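Local coordinates for cobalamin biosynthesis protein CobN (Mycobacterium tuberculosis, PDB 7C6O) that probably acts as the large catalytic subunit of cobaltochelatase, which inserts cobalt into the corrin ring during cobalamin biosynthesis at the cost of ATP, at residues E39-L44 with N61-N66; A519-P524 with A1023-A1028; Y588-N593 with A607-H612. All coordinates share one frame; numbering follows the deposited sequence. Where two conformers were deposited one is given.

Interaction 1. Residues E39-L44 with N61-N66; sequences EPTVLL and NYRWAN
Asn61 reaches across to the loop ahead of strand 42-44 with its side-chain amide. Its ND2 donates to Glu39 O at 2.8 Å. The acceptor lies close to the amide plane of Asn61, while ND2 stands above the carbonyl plane of Glu39. A weak second bond runs from Asn61 ND2 to Thr41 OG1. At the other end of the amide, OD1 accepts from Arg63 NH1 in the conformer of Arg63 given, one of two. With both ends engaged, the amide would be held in its rotation. Asn61 CG is anti to the backbone N (chi1 -176°), which carries the amide over to the neighbouring loop.

The backbones pair in parallel. Val42 N bonds to Asn61 O, Arg63 N to Val42 O, Leu44 N to Arg63 O at 2.7 Å, and Ala65 N to Leu44 O. Asn61 O also accepts from His153. On the sheet face of Val42 and Leu44, Val42 CG1 lies alongside the Tyr62 ring, 3.7 Å from Tyr62 CE1. The Tyr62 hydroxyl bonds to Leu149 O. Backbone bonds thus run the length of the pair as far as Ala65, the Asn61 amide adds its own at the entry, and apolar contacts of Val42 and Leu44 with Tyr62 lie beside them on one face.

Interaction 2. Residues A519-P524 with A1023-A1028; sequences AIYHDP and AQVYTA. With GOL (glycerol), chain E.
The Tyr521 ring has a different partner on each face. Val1025 CG2 lies over the centre of one face in a CH-pi contact, 3.7 Å from the ring centroid and 14° off the normal. Glycerol O2 lies over the opposite face, offset toward the rim. The Gln1024 side chain meets the ring edge, with CG in the ring plane and Gln1024 CD 3.6 Å from Tyr521 CD2. The amide is turned 72° against the ring. Gln1024 is extended, CG anti to the backbone N (chi1 179°), which takes its amide past the ring edge to the glycerol.

The His522 ring has the glycerol at its edge, C3 lying in its plane. Glycerol O3 donates to His522 NE2 at 3.0 Å and accepts from Gln1024 NE2 at 3.1 Å. A water also joins the segments: it donates to Tyr521 O at 2.6 Å and accepts from Gln1024 NE2. The Gln1024 amide nitrogen therefore has two acceptors. The glycerol is probably from the crystallisation liquor, so its bridge need not be native.

Beyond the ring, the contact is close packing. Ala1028 CB comes within 3.2 Å of Tyr521 O. Ile520 CG2 touches Val1025 CG1 at 4.0 Å. Pro524 CG rests against Ala1028 O.

Tyr521 OH reaches past the segments to Ser1015 O, and Ile520 O accepts from Trp1029 NE1. Helix 1007-1013 packs against this core, with Leu1010 touching both Tyr521 and Val1025. The contact thus joins the weakly bonded helix 517-522 and the residues after it to helix 1019-1030, whose Ala1023 and Tyr1026 lean on helix 1072-1089.

Interaction 3. Residues Y588-N593 with A607-H612; sequences YPFLVN and AVLVDH
His612 and Leu591 form a tight part of this contact. The imidazole lies over Leu591, whose CA is 3.7 Å from the ring centroid and 20° off the normal. Leu591 CD1 comes to 3.6 Å from His612 CE1. His612 CG sits between the backbone N and the carbonyl carbon (chi1 68°), which turns the ring back over the partner strand. The ring of His702 meets that of His612 at a small angle.

The backbones are bonded throughout: Tyr588 N to Val608 O, Val610 N to Tyr588 O, Phe590 N to Val610 O, His612 N to Phe590 O at 2.8 Å, and Val592 N to His612 O.

On the side of Tyr588 and Phe590, Leu609 CD2 packs as closely on Tyr588 CB, at 3.7 Å. Two contacts there are looser. Leu609 CD2 is 4.1 Å from Phe590 CD2, and Ala607 CB meets the Tyr588 ring edge 4.0 Å from CD2. This side is still buried, not a solvent face. Helix 595-604 packs there, and Tyr588 OH bonds to Glu562 and Gly559 N. Asp611 OD1 accepts from Arg840 N. Strand 586-591, helix 595-604 and strand 608-612 make a classic beta-alpha-beta unit, here inside a mixed sheet.

In the fold
Interactions 1 and 3 use the same plan: each pairs the two parallel strands of a beta-alpha-beta unit. Interaction 1 is in a small four-strand sheet near the N-terminus, its centre 50 Å from that of the chain. Interaction 3 is central, 11 Å from the chain centre. Interaction 2 instead packs helices from distant parts of the sequence. Along the chain, interaction 3 is nested inside the loop that interaction 2 closes. Their centres are 31 Å apart and their nearest atoms about 17 Å. Interaction 1 stands 61 Å from interaction 2 and 56 Å from interaction 3, centre to centre. The sodium ion is bound at Asp125 and Ser127, outside all three contacts.

Interaction 1. Residues E39-L44 with N61-N66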
loop_
_atom_site.group_PDB
_atom_site.type_symbol
_atom_site.label_atom_id
_atom_site.label_comp_id
_atom_site.label_asym_id
_atom_site.label_seq_id
_atom_site.Cartn_x
_atom_site.Cartn_y
_atom_site.Cartn_z
ATOM N N GLU A 39 -37.414 -43.688 -1.840
ATOM C CA GLU A 39 -37.020 -44.931 -2.487
ATOM C C GLU A 39 -36.808 -44.701 -3.984
ATOM O O GLU A 39 -35.718 -45.005 -4.486
ATOM C CB GLU A 39 -38.043 -46.042 -2.219
ATOM C CG GLU A 39 -37.561 -47.437 -2.599
ATOM C CD GLU A 39 -37.775 -47.755 -4.067
ATOM O OE1 GLU A 39 -38.939 -47.724 -4.520
ATOM O OE2 GLU A 39 -36.778 -48.029 -4.769
ATOM N N PRO A 40 -37.781 -44.163 -4.734
ATOM C CA PRO A 40 -37.551 -43.970 -6.171
ATOM C C PRO A 40 -36.438 -42.964 -6.423
ATOM O O PRO A 40 -36.247 -42.008 -5.669
ATOM C CB PRO A 40 -38.899 -43.453 -6.688
ATOM C CG PRO A 40 -39.887 -43.821 -5.637
ATOM C CD PRO A 40 -39.134 -43.717 -4.356
ATOM N N THR A 41 -35.695 -43.195 -7.500
ATOM C CA THR A 41 -34.563 -42.348 -7.853
ATOM C C THR A 41 -35.034 -41.225 -8.769
ATOM O O THR A 41 -35.601 -41.484 -9.835
ATOM C CB THR A 41 -33.469 -43.163 -8.535
ATOM O OG1 THR A 41 -33.000 -44.178 -7.640
ATOM C CG2 THR A 41 -32.310 -42.263 -8.922
ATOM N N VAL A 42 -34.789 -39.985 -8.358
ATOM C CA VAL A 42 -35.114 -38.809 -9.155
ATOM C C VAL A 42 -33.810 -38.215 -9.665
ATOM O O VAL A 42 -32.931 -37.852 -8.873
ATOM C CB VAL A 42 -35.914 -37.776 -8.349
ATOM C CG1 VAL A 42 -36.116 -36.508 -9.166
ATOM C CG2 VAL A 42 -37.254 -38.361 -7.928
ATOM N N LEU A 43 -33.679 -38.124 -10.984
ATOM C CA LEU A 43 -32.519 -37.504 -11.608
ATOM C C LEU A 43 -32.797 -36.018 -11.803
ATOM O O LEU A 43 -33.769 -35.647 -12.470
ATOM C CB LEU A 43 -32.204 -38.179 -12.943
ATOM C CG LEU A 43 -31.069 -37.573 -13.775
ATOM C CD1 LEU A 43 -29.756 -37.607 -13.007
ATOM C CD2 LEU A 43 -30.936 -38.299 -15.102
ATOM N N LEU A 44 -31.952 -35.174 -11.215
ATOM C CA LEU A 44 -32.054 -33.725 -11.341
ATOM C C LEU A 44 -30.933 -33.225 -12.243
ATOM O O LEU A 44 -29.754 -33.360 -11.901
ATOM C CB LEU A 44 -31.979 -33.049 -9.971
ATOM C CG LEU A 44 -31.963 -31.519 -9.977
ATOM C CD1 LEU A 44 -33.236 -30.976 -10.616
ATOM C CD2 LEU A 44 -31.785 -30.981 -8.566
ATOM N N ASN A 61 -33.382 -39.417 -2.296
ATOM C CA ASN A 61 -32.687 -40.266 -3.262
ATOM C C ASN A 61 -32.650 -39.552 -4.609
ATOM O O ASN A 61 -33.428 -39.824 -5.528
ATOM C CB ASN A 61 -33.354 -41.630 -3.373
ATOM C CG ASN A 61 -32.604 -42.563 -4.301
ATOM O OD1 ASN A 61 -31.417 -42.369 -4.561
ATOM N ND2 ASN A 61 -33.293 -43.576 -4.811
ATOM N N TYR A 62 -31.710 -38.622 -4.721
ATOM C CA TYR A 62 -31.482 -37.861 -5.936
ATOM C C TYR A 62 -30.196 -38.309 -6.614
ATOM O O TYR A 62 -29.223 -38.675 -5.947
ATOM C CB TYR A 62 -31.351 -36.360 -5.641
ATOM C CG TYR A 62 -32.624 -35.549 -5.530
ATOM C CD1 TYR A 62 -33.347 -35.193 -6.661
ATOM C CD2 TYR A 62 -33.059 -35.070 -4.299
ATOM C CE1 TYR A 62 -34.493 -34.422 -6.566
ATOM C CE2 TYR A 62 -34.202 -34.297 -4.193
ATOM C CZ TYR A 62 -34.915 -33.975 -5.330
ATOM O OH TYR A 62 -36.053 -33.204 -5.229
ATOM N N ARG A 63 -30.210 -38.302 -7.942
ATOM C CA ARG A 63 -29.002 -38.218 -8.747
ATOM C C ARG A 63 -28.954 -36.828 -9.368
ATOM O O ARG A 63 -29.994 -36.232 -9.660
ATOM C CB ARG A 63 -28.969 -39.281 -9.849
ATOM C CG ARG A 63 -29.166 -40.706 -9.371
ATOM C CD ARG A 63 -28.006 -41.201 -8.528
ATOM N NE ARG A 63 -28.241 -42.566 -8.069
ATOM C CZ ARG A 63 -28.906 -42.875 -6.960
ATOM N NH1 ARG A 63 -29.396 -41.913 -6.191
ATOM N NH2 ARG A 63 -29.080 -44.144 -6.620
ATOM N N TRP A 64 -27.747 -36.303 -9.557
ATOM C CA TRP A 64 -27.627 -34.942 -10.059
ATOM C C TRP A 64 -26.477 -34.821 -11.043
ATOM O O TRP A 64 -25.483 -35.549 -10.966
ATOM C CB TRP A 64 -27.430 -33.939 -8.920
ATOM C CG TRP A 64 -26.347 -34.328 -7.973
ATOM C CD1 TRP A 64 -25.006 -34.136 -8.137
ATOM C CD2 TRP A 64 -26.512 -34.975 -6.707
ATOM N NE1 TRP A 64 -24.326 -34.625 -7.049
ATOM C CE2 TRP A 64 -25.226 -35.146 -6.157
ATOM C CE3 TRP A 64 -27.620 -35.425 -5.985
ATOM C CZ2 TRP A 64 -25.018 -35.750 -4.919
ATOM C CZ3 TRP A 64 -27.413 -36.025 -4.756
ATOM C CH2 TRP A 64 -26.122 -36.182 -4.235
ATOM N N ALA A 65 -26.628 -33.875 -11.967
ATOM C CA ALA A 65 -25.580 -33.530 -12.914
ATOM C C ALA A 65 -25.917 -32.182 -13.526
ATOM O O ALA A 65 -27.090 -31.817 -13.649
ATOM C CB ALA A 65 -25.428 -34.590 -14.010
ATOM N N ASN A 66 -24.873 -31.445 -13.899
ATOM C CA ASN A 66 -25.045 -30.176 -14.588
ATOM C C ASN A 66 -24.989 -30.414 -16.091
ATOM O O ASN A 66 -23.971 -30.912 -16.589
ATOM C CB ASN A 66 -23.966 -29.191 -14.172
ATOM C CG ASN A 66 -24.262 -27.776 -14.624
ATOM O OD1 ASN A 66 -24.685 -27.549 -15.757
ATOM N ND2 ASN A 66 -24.047 -26.814 -13.732
#

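Interaction 2. Residues A519-P524 with A1023-A1028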
loop_
_atom_site.group_PDB
_atom_site.type_symbol
_atom_site.label_atom_id
_atom_site.label_comp_id
_atom_site.label_asym_id
_atom_site.label_seq_id
_atom_site.Cartn_x
_atom_site.Cartn_y
_atom_site.Cartn_z
ATOM N N ALA A 519 23.328 -12.471 7.939
ATOM C CA ALA A 519 21.962 -12.563 7.434
ATOM C C ALA A 519 21.675 -11.496 6.384
ATOM O O ALA A 519 20.793 -11.686 5.537
ATOM C CB ALA A 519 20.967 -12.455 8.589
ATOM N N ILE A 520 22.395 -10.374 6.417
ATOM C CA ILE A 520 22.185 -9.339 5.409
ATOM C C ILE A 520 22.612 -9.839 4.036
ATOM O O ILE A 520 21.979 -9.523 3.020
ATOM C CB ILE A 520 22.935 -8.052 5.798
ATOM C CG1 ILE A 520 22.470 -7.552 7.168
ATOM C CG2 ILE A 520 22.736 -6.980 4.735
ATOM C CD1 ILE A 520 23.253 -6.358 7.677
ATOM N N TYR A 521 23.684 -10.631 3.980
ATOM C CA TYR A 521 24.180 -11.132 2.705
ATOM C C TYR A 521 23.430 -12.360 2.208
ATOM O O TYR A 521 23.552 -12.700 1.026
ATOM C CB TYR A 521 25.672 -11.471 2.805
ATOM C CG TYR A 521 26.596 -10.271 2.749
ATOM C CD1 TYR A 521 26.856 -9.514 3.884
ATOM C CD2 TYR A 521 27.216 -9.904 1.560
ATOM C CE1 TYR A 521 27.702 -8.417 3.836
ATOM C CE2 TYR A 521 28.064 -8.808 1.501
ATOM C CZ TYR A 521 28.306 -8.072 2.641
ATOM O OH TYR A 521 29.150 -6.983 2.586
ATOM N N HIS A 522 22.661 -13.036 3.065
ATOM C CA HIS A 522 22.137 -14.348 2.690
ATOM C C HIS A 522 20.689 -14.616 3.069
ATOM O O HIS A 522 20.106 -15.553 2.513
ATOM C CB HIS A 522 23.003 -15.456 3.301
ATOM C CG HIS A 522 24.422 -15.439 2.828
ATOM N ND1 HIS A 522 24.816 -16.014 1.640
ATOM C CD2 HIS A 522 25.539 -14.912 3.382
ATOM C CE1 HIS A 522 26.117 -15.843 1.482
ATOM N NE2 HIS A 522 26.579 -15.179 2.525
ATOM N N ASP A 523 20.078 -13.871 3.987
ATOM C CA ASP A 523 18.788 -14.255 4.562
ATOM C C ASP A 523 17.836 -13.070 4.616
ATOM O O ASP A 523 17.555 -12.533 5.694
ATOM C CB ASP A 523 18.983 -14.851 5.957
ATOM C CG ASP A 523 19.989 -15.978 5.968
ATOM O OD1 ASP A 523 19.699 -17.042 5.380
ATOM O OD2 ASP A 523 21.076 -15.792 6.551
ATOM N N PRO A 524 17.294 -12.652 3.470
ATOM C CA PRO A 524 16.196 -11.677 3.513
ATOM C C PRO A 524 14.989 -12.192 4.276
ATOM O O PRO A 524 14.207 -11.379 4.780
ATOM C CB PRO A 524 15.874 -11.434 2.032
ATOM C CG PRO A 524 16.391 -12.648 1.326
ATOM C CD PRO A 524 17.604 -13.078 2.094
ATOM N N ALA A 1023 26.440 -5.334 -4.653
ATOM C CA ALA A 1023 25.688 -6.145 -5.604
ATOM C C ALA A 1023 25.255 -7.470 -4.990
ATOM O O ALA A 1023 24.155 -7.960 -5.274
ATOM C CB ALA A 1023 26.523 -6.389 -6.862
ATOM N N GLN A 1024 26.106 -8.070 -4.150
ATOM C CA GLN A 1024 25.757 -9.354 -3.547
ATOM C C GLN A 1024 24.538 -9.226 -2.642
ATOM O O GLN A 1024 23.647 -10.083 -2.663
ATOM C CB GLN A 1024 26.945 -9.919 -2.766
ATOM C CG GLN A 1024 26.641 -11.253 -2.096
ATOM C CD GLN A 1024 27.833 -11.852 -1.374
ATOM O OE1 GLN A 1024 28.925 -11.281 -1.364
ATOM N NE2 GLN A 1024 27.628 -13.015 -0.760
ATOM N N VAL A 1025 24.478 -8.165 -1.837
ATOM C CA VAL A 1025 23.313 -7.963 -0.978
ATOM C C VAL A 1025 22.083 -7.654 -1.821
ATOM O O VAL A 1025 21.016 -8.249 -1.632
ATOM C CB VAL A 1025 23.591 -6.858 0.057
ATOM C CG1 VAL A 1025 22.304 -6.469 0.777
ATOM C CG2 VAL A 1025 24.640 -7.329 1.059
ATOM N N TYR A 1026 22.214 -6.718 -2.768
ATOM C CA TYR A 1026 21.100 -6.395 -3.658
ATOM C C TYR A 1026 20.570 -7.642 -4.355
ATOM O O TYR A 1026 19.354 -7.845 -4.446
ATOM C CB TYR A 1026 21.546 -5.350 -4.682
ATOM C CG TYR A 1026 20.478 -4.915 -5.662
ATOM C CD1 TYR A 1026 20.260 -5.618 -6.845
ATOM C CD2 TYR A 1026 19.703 -3.789 -5.418
ATOM C CE1 TYR A 1026 19.289 -5.219 -7.747
ATOM C CE2 TYR A 1026 18.734 -3.379 -6.316
ATOM C CZ TYR A 1026 18.531 -4.099 -7.478
ATOM O OH TYR A 1026 17.567 -3.698 -8.373
ATOM N N THR A 1027 21.473 -8.501 -4.833
ATOM C CA THR A 1027 21.059 -9.704 -5.546
ATOM C C THR A 1027 20.488 -10.754 -4.599
ATOM O O THR A 1027 19.594 -11.514 -4.986
ATOM C CB THR A 1027 22.245 -10.269 -6.330
ATOM O OG1 THR A 1027 22.796 -9.236 -7.158
ATOM C CG2 THR A 1027 21.812 -11.429 -7.210
ATOM N N ALA A 1028 20.978 -10.806 -3.359
ATOM C CA ALA A 1028 20.439 -11.762 -2.397
ATOM C C ALA A 1028 19.006 -11.425 -2.009
ATOM O O ALA A 1028 18.231 -12.323 -1.661
ATOM C CB ALA A 1028 21.320 -11.811 -1.150
HETATM C C1 GOL E . 29.326 -13.318 4.886
HETATM O O1 GOL E . 29.297 -12.044 5.453
HETATM C C2 GOL E . 29.246 -13.132 3.351
HETATM O O2 GOL E . 30.026 -12.066 2.919
HETATM C C3 GOL E . 29.730 -14.479 2.765
HETATM O O3 GOL E . 29.280 -14.528 1.446
HETATM O O HOH W 1 24.796 -13.787 -1.038
#

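Interaction 3. Residues Y588-N593 with A607-H612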
loop_
_atom_site.group_PDB
_atom_site.type_symbol
_atom_site.label_atom_id
_atom_site.label_comp_id
_atom_site.label_asym_id
_atom_site.label_seq_id
_atom_site.Cartn_x
_atom_site.Cartn_y
_atom_site.Cartn_z
ATOM N N TYR A 588 -3.526 2.663 13.901
ATOM C CA TYR A 588 -2.295 2.999 13.186
ATOM C C TYR A 588 -2.415 4.355 12.505
ATOM O O TYR A 588 -2.810 4.444 11.335
ATOM C CB TYR A 588 -1.977 1.908 12.162
ATOM C CG TYR A 588 -0.515 1.611 11.910
ATOM C CD1 TYR A 588 0.448 2.612 11.945
ATOM C CD2 TYR A 588 -0.106 0.316 11.612
ATOM C CE1 TYR A 588 1.785 2.322 11.695
ATOM C CE2 TYR A 588 1.218 0.018 11.367
ATOM C CZ TYR A 588 2.158 1.020 11.407
ATOM O OH TYR A 588 3.473 0.708 11.157
ATOM N N PRO A 589 -2.083 5.439 13.207
ATOM C CA PRO A 589 -1.975 6.741 12.533
ATOM C C PRO A 589 -0.965 6.663 11.394
ATOM O O PRO A 589 0.137 6.138 11.558
ATOM C CB PRO A 589 -1.510 7.682 13.649
ATOM C CG PRO A 589 -2.002 7.028 14.910
ATOM C CD PRO A 589 -1.887 5.550 14.664
ATOM N N PHE A 590 -1.355 7.171 10.225
ATOM C CA PHE A 590 -0.580 6.895 9.025
ATOM C C PHE A 590 -0.674 8.047 8.037
ATOM O O PHE A 590 -1.753 8.593 7.811
ATOM C CB PHE A 590 -1.053 5.601 8.356
ATOM C CG PHE A 590 0.064 4.775 7.806
ATOM C CD1 PHE A 590 0.621 5.077 6.577
ATOM C CD2 PHE A 590 0.569 3.709 8.527
ATOM C CE1 PHE A 590 1.661 4.324 6.074
ATOM C CE2 PHE A 590 1.608 2.948 8.031
ATOM C CZ PHE A 590 2.154 3.252 6.805
ATOM N N LEU A 591 0.460 8.395 7.435
ATOM C CA LEU A 591 0.512 9.515 6.504
ATOM C C LEU A 591 -0.375 9.256 5.288
ATOM O O LEU A 591 -0.317 8.186 4.678
ATOM C CB LEU A 591 1.958 9.752 6.071
ATOM C CG LEU A 591 2.219 10.889 5.087
ATOM C CD1 LEU A 591 1.741 12.227 5.648
ATOM C CD2 LEU A 591 3.700 10.944 4.733
ATOM N N VAL A 592 -1.183 10.260 4.928
ATOM C CA VAL A 592 -2.222 10.078 3.915
ATOM C C VAL A 592 -1.630 9.801 2.535
ATOM O O VAL A 592 -2.241 9.086 1.728
ATOM C CB VAL A 592 -3.160 11.303 3.893
ATOM C CG1 VAL A 592 -2.388 12.579 3.556
ATOM C CG2 VAL A 592 -4.309 11.091 2.910
ATOM N N ASN A 593 -0.448 10.338 2.227
ATOM C CA ASN A 593 0.127 10.167 0.899
ATOM C C ASN A 593 1.124 9.013 0.830
ATOM O O ASN A 593 1.936 8.960 -0.099
ATOM C CB ASN A 593 0.779 11.466 0.417
ATOM C CG ASN A 593 2.023 11.826 1.199
ATOM O OD1 ASN A 593 1.939 12.291 2.333
ATOM N ND2 ASN A 593 3.185 11.638 0.587
ATOM N N ALA A 607 -4.755 -3.820 10.466
ATOM C CA ALA A 607 -4.695 -2.502 11.077
ATOM C C ALA A 607 -5.925 -1.670 10.731
ATOM O O ALA A 607 -6.474 -1.766 9.630
ATOM C CB ALA A 607 -3.434 -1.764 10.628
ATOM N N VAL A 608 -6.358 -0.860 11.691
ATOM C CA VAL A 608 -7.296 0.230 11.449
ATOM C C VAL A 608 -6.467 1.503 11.361
ATOM O O VAL A 608 -5.966 1.997 12.376
ATOM C CB VAL A 608 -8.357 0.333 12.553
ATOM C CG1 VAL A 608 -9.242 1.556 12.332
ATOM C CG2 VAL A 608 -9.202 -0.935 12.611
ATOM N N LEU A 609 -6.297 2.027 10.152
ATOM C CA LEU A 609 -5.548 3.262 9.980
ATOM C C LEU A 609 -6.385 4.458 10.412
ATOM O O LEU A 609 -7.612 4.463 10.295
ATOM C CB LEU A 609 -5.121 3.447 8.524
ATOM C CG LEU A 609 -4.351 2.317 7.841
ATOM C CD1 LEU A 609 -3.924 2.753 6.451
ATOM C CD2 LEU A 609 -3.147 1.878 8.667
ATOM N N VAL A 610 -5.705 5.477 10.931
ATOM C CA VAL A 610 -6.278 6.807 11.108
ATOM C C VAL A 610 -5.319 7.739 10.384
ATOM O O VAL A 610 -4.284 8.122 10.940
ATOM C CB VAL A 610 -6.434 7.203 12.580
ATOM C CG1 VAL A 610 -7.056 8.592 12.690
ATOM C CG2 VAL A 610 -7.275 6.182 13.326
ATOM N N ASP A 611 -5.632 8.088 9.140
ATOM C CA ASP A 611 -4.607 8.780 8.379
ATOM C C ASP A 611 -4.487 10.228 8.843
ATOM O O ASP A 611 -5.398 10.793 9.455
ATOM C CB ASP A 611 -4.851 8.674 6.865
ATOM C CG ASP A 611 -6.137 9.333 6.395
ATOM O OD1 ASP A 611 -6.813 10.034 7.172
ATOM O OD2 ASP A 611 -6.468 9.136 5.205
ATOM N N HIS A 612 -3.316 10.811 8.592
ATOM C CA HIS A 612 -3.015 12.144 9.084
ATOM C C HIS A 612 -2.450 13.009 7.967
ATOM O O HIS A 612 -1.976 12.520 6.937
ATOM C CB HIS A 612 -2.049 12.114 10.289
ATOM C CG HIS A 612 -0.658 11.658 9.964
ATOM N ND1 HIS A 612 0.250 12.449 9.293
ATOM C CD2 HIS A 612 -0.009 10.505 10.254
ATOM C CE1 HIS A 612 1.393 11.797 9.166
ATOM N NE2 HIS A 612 1.263 10.615 9.741
#